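Local structure of thioesterase (Pseudomonas aeruginosa, 3QY3) at residues G104-R116 and T126-R138. The protein probably hydrolyses fatty acyl-CoA thioesters, as a member of the hotdog-fold thioesterases. Numbering follows the deposited sequence. Where two conformers were deposited one is given.
Sequences GRLGTSSLVLEHR and TYGEGHCKLVWVR
Leu111, Leu113 and His115 of strand 110-116 pair with Leu134, Cys132 and Gly130 of strand 128-138 in the antiparallel beta hairpin that these neighbouring strands of the hotdog sheet form. Each is a hydrogen-bonded pair with two backbone bonds, and a seventh, from Trp136 N to Ser109 O (2.8 Å), extends the ladder at one end. On this face Leu113 and Cys132 touch Arg60, Leu111 touches Trp63 and His115 touches Leu56, all of helix 51-66, while Leu134 and Cys132 meet Val80 of strand 76-87. Here Leu113 CD1 meets Leu134 CD1 at 3.7 Å, Leu111 CB approaches the Trp136 ring at CZ3, and Leu111 and Trp136 both also reach Ile151 of helix 149-155.

His115 packs differently. With CG set between its backbone N and carbonyl carbon (chi1 68°), the imidazole swings across to lie against the opposite strand, and Gly130 CA sits over its face, 3.7 Å from the ring centroid, in a CH-pi contact. Lacking a side chain, Gly130 lets the ring come this close to the backbone. The ring's rotation is further fixed by His85, which hydrogen-bonds to NE2 and lies nearly parallel to it.

On the other face, Val112 stands alongside Lys133, CG2 to CG 3.9 Å, while its CG1 touches His131 CB at 3.8 Å. Arg105 lays its guanidinium against Val112 CG2, and its NH2 comes within 3.9 Å of Lys133 NZ; a water accepts from both, weakly from the lysine. Gln82 OE1 is hydrogen-bonded to both Lys133 NZ and His131 NE2, anchoring the lysine end and the imidazole. Near the far end, Arg116 runs beside Glu129 without a salt bridge, its NH1 being paired with Glu100. The hairpin thus supplies two strands of the curved antiparallel sheet that wraps a long helix, here 51-66, in the hotdog fold.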
loop_
_atom_site.group_PDB
_atom_site.type_symbol
_atom_site.label_atom_id
_atom_site.label_comp_id
_atom_site.label_asym_id
_atom_site.label_seq_id
_atom_site.Cartn_x
_atom_site.Cartn_y
_atom_site.Cartn_z
ATOM N N GLY A 104 3.912 -19.588 20.371
ATOM C CA GLY A 104 4.266 -20.890 19.829
ATOM C C GLY A 104 5.631 -21.269 20.399
ATOM O O GLY A 104 6.026 -20.818 21.468
ATOM N N ARG A 105 6.346 -22.088 19.665
ATOM C CA ARG A 105 7.595 -22.599 20.190
ATOM C C ARG A 105 8.759 -21.581 20.277
ATOM O O ARG A 105 9.026 -20.800 19.348
ATOM C CB ARG A 105 7.959 -23.873 19.458
ATOM C CG ARG A 105 8.612 -23.729 18.200
ATOM C CD ARG A 105 8.681 -25.105 17.524
ATOM N NE ARG A 105 8.695 -24.873 16.112
ATOM C CZ ARG A 105 7.680 -25.082 15.293
ATOM N NH1 ARG A 105 6.527 -25.586 15.727
ATOM N NH2 ARG A 105 7.825 -24.766 14.024
ATOM N N LEU A 106 9.429 -21.610 21.432
ATOM C CA LEU A 106 10.503 -20.717 21.719
ATOM C C LEU A 106 11.826 -21.473 21.644
ATOM O O LEU A 106 12.026 -22.497 22.323
ATOM C CB LEU A 106 10.287 -20.143 23.114
ATOM C CG LEU A 106 11.323 -19.178 23.673
ATOM C CD1 LEU A 106 11.344 -17.872 22.978
ATOM C CD2 LEU A 106 11.041 -19.052 25.203
ATOM N N GLY A 107 12.726 -20.972 20.819
ATOM C CA GLY A 107 14.072 -21.503 20.705
ATOM C C GLY A 107 15.001 -20.564 21.448
ATOM O O GLY A 107 14.557 -19.575 22.062
ATOM N N THR A 108 16.298 -20.819 21.377
ATOM C CA THR A 108 17.241 -19.904 21.998
ATOM C C THR A 108 17.199 -18.500 21.377
ATOM O O THR A 108 17.325 -17.510 22.097
ATOM C CB THR A 108 18.676 -20.476 21.996
ATOM O OG1 THR A 108 19.049 -20.776 20.644
ATOM C CG2 THR A 108 18.699 -21.710 22.825
ATOM N N SER A 109 17.002 -18.419 20.059
ATOM C CA SER A 109 16.972 -17.126 19.350
ATOM C C SER A 109 15.801 -17.016 18.353
ATOM O O SER A 109 15.821 -16.194 17.447
ATOM C CB SER A 109 18.252 -16.954 18.553
ATOM O OG SER A 109 18.390 -18.035 17.658
ATOM N N SER A 110 14.771 -17.811 18.532
ATOM C CA SER A 110 13.623 -17.778 17.614
ATOM C C SER A 110 12.359 -17.993 18.395
ATOM O O SER A 110 12.364 -18.568 19.502
ATOM C CB SER A 110 13.784 -18.843 16.525
ATOM O OG SER A 110 13.846 -20.149 17.061
ATOM N N LEU A 111 11.256 -17.542 17.811
ATOM C CA LEU A 111 9.976 -17.705 18.422
ATOM C C LEU A 111 8.977 -17.812 17.309
ATOM O O LEU A 111 8.998 -16.962 16.398
ATOM C CB LEU A 111 9.614 -16.464 19.277
ATOM C CG LEU A 111 8.154 -16.350 19.793
ATOM C CD1 LEU A 111 7.820 -17.460 20.819
ATOM C CD2 LEU A 111 7.887 -14.947 20.476
ATOM N N VAL A 112 8.079 -18.772 17.438
ATOM C CA VAL A 112 6.921 -18.876 16.587
ATOM C C VAL A 112 5.771 -18.152 17.258
ATOM O O VAL A 112 5.425 -18.433 18.434
ATOM C CB VAL A 112 6.601 -20.338 16.239
ATOM C CG1 VAL A 112 5.309 -20.388 15.340
ATOM C CG2 VAL A 112 7.804 -20.991 15.540
ATOM N N LEU A 113 5.252 -17.137 16.574
ATOM C CA LEU A 113 4.070 -16.452 17.033
ATOM C C LEU A 113 2.903 -16.932 16.221
ATOM O O LEU A 113 2.861 -16.724 14.991
ATOM C CB LEU A 113 4.186 -14.939 16.841
ATOM C CG LEU A 113 4.937 -14.030 17.714
ATOM C CD1 LEU A 113 4.788 -12.525 17.132
ATOM C CD2 LEU A 113 4.405 -14.196 19.191
ATOM N N GLU A 114 1.951 -17.548 16.890
ATOM C CA GLU A 114 0.792 -18.095 16.235
ATOM C C GLU A 114 -0.270 -17.026 16.260
ATOM O O GLU A 114 -0.381 -16.276 17.249
ATOM C CB GLU A 114 0.363 -19.351 16.961
ATOM C CG GLU A 114 1.482 -20.319 17.003
ATOM C CD GLU A 114 1.197 -21.573 16.352
ATOM O OE1 GLU A 114 0.727 -21.530 15.198
ATOM O OE2 GLU A 114 1.424 -22.602 17.038
ATOM N N HIS A 115 -1.083 -16.937 15.206
ATOM C CA HIS A 115 -2.086 -15.930 15.146
ATOM C C HIS A 115 -3.470 -16.458 14.754
ATOM O O HIS A 115 -3.596 -17.483 14.043
ATOM C CB HIS A 115 -1.656 -14.755 14.207
ATOM C CG HIS A 115 -1.578 -15.114 12.746
ATOM N ND1 HIS A 115 -0.385 -15.356 12.108
ATOM C CD2 HIS A 115 -2.544 -15.240 11.796
ATOM C CE1 HIS A 115 -0.622 -15.588 10.826
ATOM N NE2 HIS A 115 -1.932 -15.574 10.623
ATOM N N ARG A 116 -4.482 -15.742 15.241
ATOM C CA ARG A 116 -5.844 -15.933 14.803
ATOM C C ARG A 116 -6.460 -14.563 14.603
ATOM O O ARG A 116 -6.189 -13.620 15.384
ATOM C CB ARG A 116 -6.623 -16.778 15.799
ATOM C CG ARG A 116 -6.206 -18.244 15.677
ATOM C CD ARG A 116 -6.775 -19.133 16.762
ATOM N NE ARG A 116 -8.160 -19.471 16.510
ATOM C CZ ARG A 116 -9.169 -18.794 17.023
ATOM N NH1 ARG A 116 -8.911 -17.745 17.794
ATOM N NH2 ARG A 116 -10.420 -19.165 16.767
ATOM N N THR A 126 -13.458 -17.218 12.853
ATOM C CA THR A 126 -12.035 -17.180 12.498
ATOM C C THR A 126 -11.926 -16.830 11.013
ATOM O O THR A 126 -12.301 -17.621 10.134
ATOM C CB THR A 126 -11.320 -18.488 12.840
ATOM O OG1 THR A 126 -11.482 -18.784 14.254
ATOM C CG2 THR A 126 -9.815 -18.367 12.519
ATOM N N TYR A 127 -11.408 -15.657 10.752
ATOM C CA TYR A 127 -11.311 -15.142 9.425
ATOM C C TYR A 127 -10.039 -15.606 8.791
ATOM O O TYR A 127 -9.974 -15.749 7.570
ATOM C CB TYR A 127 -11.421 -13.624 9.442
ATOM C CG TYR A 127 -12.828 -13.179 9.631
ATOM C CD1 TYR A 127 -13.464 -13.372 10.829
ATOM C CD2 TYR A 127 -13.525 -12.564 8.616
ATOM C CE1 TYR A 127 -14.818 -13.007 11.007
ATOM C CE2 TYR A 127 -14.833 -12.153 8.784
ATOM C CZ TYR A 127 -15.498 -12.401 9.984
ATOM O OH TYR A 127 -16.848 -12.064 10.171
ATOM N N GLY A 128 -9.028 -15.843 9.614
ATOM C CA GLY A 128 -7.758 -16.384 9.133
ATOM C C GLY A 128 -6.886 -16.786 10.317
ATOM O O GLY A 128 -7.194 -16.457 11.455
ATOM N N GLU A 129 -5.884 -17.597 10.065
ATOM C CA GLU A 129 -4.995 -18.086 11.119
ATOM C C GLU A 129 -3.690 -18.509 10.500
ATOM O O GLU A 129 -3.611 -18.889 9.354
ATOM C CB GLU A 129 -5.600 -19.268 11.910
ATOM C CG GLU A 129 -6.033 -20.405 11.031
ATOM C CD GLU A 129 -6.648 -21.634 11.811
ATOM O OE1 GLU A 129 -7.255 -21.453 12.880
ATOM O OE2 GLU A 129 -6.507 -22.754 11.298
ATOM N N GLY A 130 -2.664 -18.540 11.285
ATOM C CA GLY A 130 -1.393 -18.984 10.797
ATOM C C GLY A 130 -0.292 -18.764 11.841
ATOM O O GLY A 130 -0.527 -18.801 13.059
ATOM N N HIS A 131 0.899 -18.456 11.360
ATOM C CA HIS A 131 2.013 -18.166 12.262
ATOM C C HIS A 131 3.049 -17.301 11.541
ATOM O O HIS A 131 3.019 -17.189 10.281
ATOM C CB HIS A 131 2.671 -19.461 12.800
ATOM C CG HIS A 131 3.495 -20.165 11.779
ATOM N ND1 HIS A 131 3.166 -21.408 11.306
ATOM C CD2 HIS A 131 4.596 -19.769 11.076
ATOM C CE1 HIS A 131 4.054 -21.777 10.404
ATOM N NE2 HIS A 131 4.910 -20.791 10.216
ATOM N N CYS A 132 3.946 -16.722 12.368
ATOM C CA CYS A 132 5.097 -15.950 11.951
ATOM C C CYS A 132 6.292 -16.455 12.768
ATOM O O CYS A 132 6.269 -16.349 14.039
ATOM C CB CYS A 132 4.817 -14.448 12.225
ATOM S SG CYS A 132 6.037 -13.280 11.699
ATOM N N LYS A 133 7.305 -16.972 12.092
ATOM C CA LYS A 133 8.527 -17.383 12.760
ATOM C C LYS A 133 9.480 -16.212 12.774
ATOM O O LYS A 133 9.796 -15.692 11.721
ATOM C CB LYS A 133 9.158 -18.550 12.024
ATOM C CG LYS A 133 8.216 -19.737 11.850
ATOM C CD LYS A 133 8.949 -20.940 11.223
ATOM C CE LYS A 133 8.174 -22.252 11.447
ATOM N NZ LYS A 133 8.437 -23.306 10.406
ATOM N N LEU A 134 9.918 -15.814 13.964
ATOM C CA LEU A 134 10.832 -14.731 14.143
ATOM C C LEU A 134 12.150 -15.309 14.631
ATOM O O LEU A 134 12.177 -16.288 15.385
ATOM C CB LEU A 134 10.288 -13.762 15.223
ATOM C CG LEU A 134 8.881 -13.150 15.068
ATOM C CD1 LEU A 134 8.445 -12.690 16.480
ATOM C CD2 LEU A 134 8.964 -12.006 14.063
ATOM N N VAL A 135 13.226 -14.681 14.184
ATOM C CA VAL A 135 14.560 -14.985 14.666
ATOM C C VAL A 135 15.190 -13.657 15.137
ATOM O O VAL A 135 15.037 -12.620 14.472
ATOM C CB VAL A 135 15.414 -15.702 13.565
ATOM C CG1 VAL A 135 14.804 -17.064 13.157
ATOM C CG2 VAL A 135 15.581 -14.837 12.299
ATOM N N TRP A 136 15.871 -13.670 16.285
ATOM C CA TRP A 136 16.559 -12.464 16.749
ATOM C C TRP A 136 17.954 -12.518 16.148
ATOM O O TRP A 136 18.620 -13.547 16.220
ATOM C CB TRP A 136 16.614 -12.369 18.278
ATOM C CG TRP A 136 15.510 -11.500 18.819
ATOM C CD1 TRP A 136 15.626 -10.214 19.322
ATOM C CD2 TRP A 136 14.117 -11.827 18.866
ATOM N NE1 TRP A 136 14.363 -9.719 19.637
ATOM C CE2 TRP A 136 13.433 -10.707 19.399
ATOM C CE3 TRP A 136 13.372 -12.980 18.536
ATOM C CZ2 TRP A 136 12.040 -10.710 19.609
ATOM C CZ3 TRP A 136 11.974 -12.953 18.711
ATOM C CH2 TRP A 136 11.335 -11.831 19.231
ATOM N N VAL A 137 18.353 -11.405 15.558
ATOM C CA VAL A 137 19.591 -11.269 14.835
ATOM C C VAL A 137 20.275 -9.917 15.171
ATOM O O VAL A 137 19.630 -8.878 15.384
ATOM C CB VAL A 137 19.364 -11.344 13.311
ATOM C CG1 VAL A 137 20.698 -11.383 12.583
ATOM C CG2 VAL A 137 18.483 -12.547 12.912
ATOM N N ARG A 138 21.603 -9.925 15.250
ATOM C CA ARG A 138 22.327 -8.665 15.240
ATOM C C ARG A 138 22.455 -8.270 13.770
ATOM O O ARG A 138 23.052 -9.012 12.990
ATOM C CB ARG A 138 23.695 -8.820 15.887
ATOM C CG ARG A 138 24.431 -7.506 15.963
ATOM C CD ARG A 138 25.562 -7.621 16.964
ATOM N NE ARG A 138 25.088 -7.422 18.337
ATOM C CZ ARG A 138 25.122 -6.260 18.993
ATOM N NH1 ARG A 138 25.606 -5.154 18.421
ATOM N NH2 ARG A 138 24.672 -6.196 20.241
HETATM O O HOH W 1 5.759 -24.971 11.467
#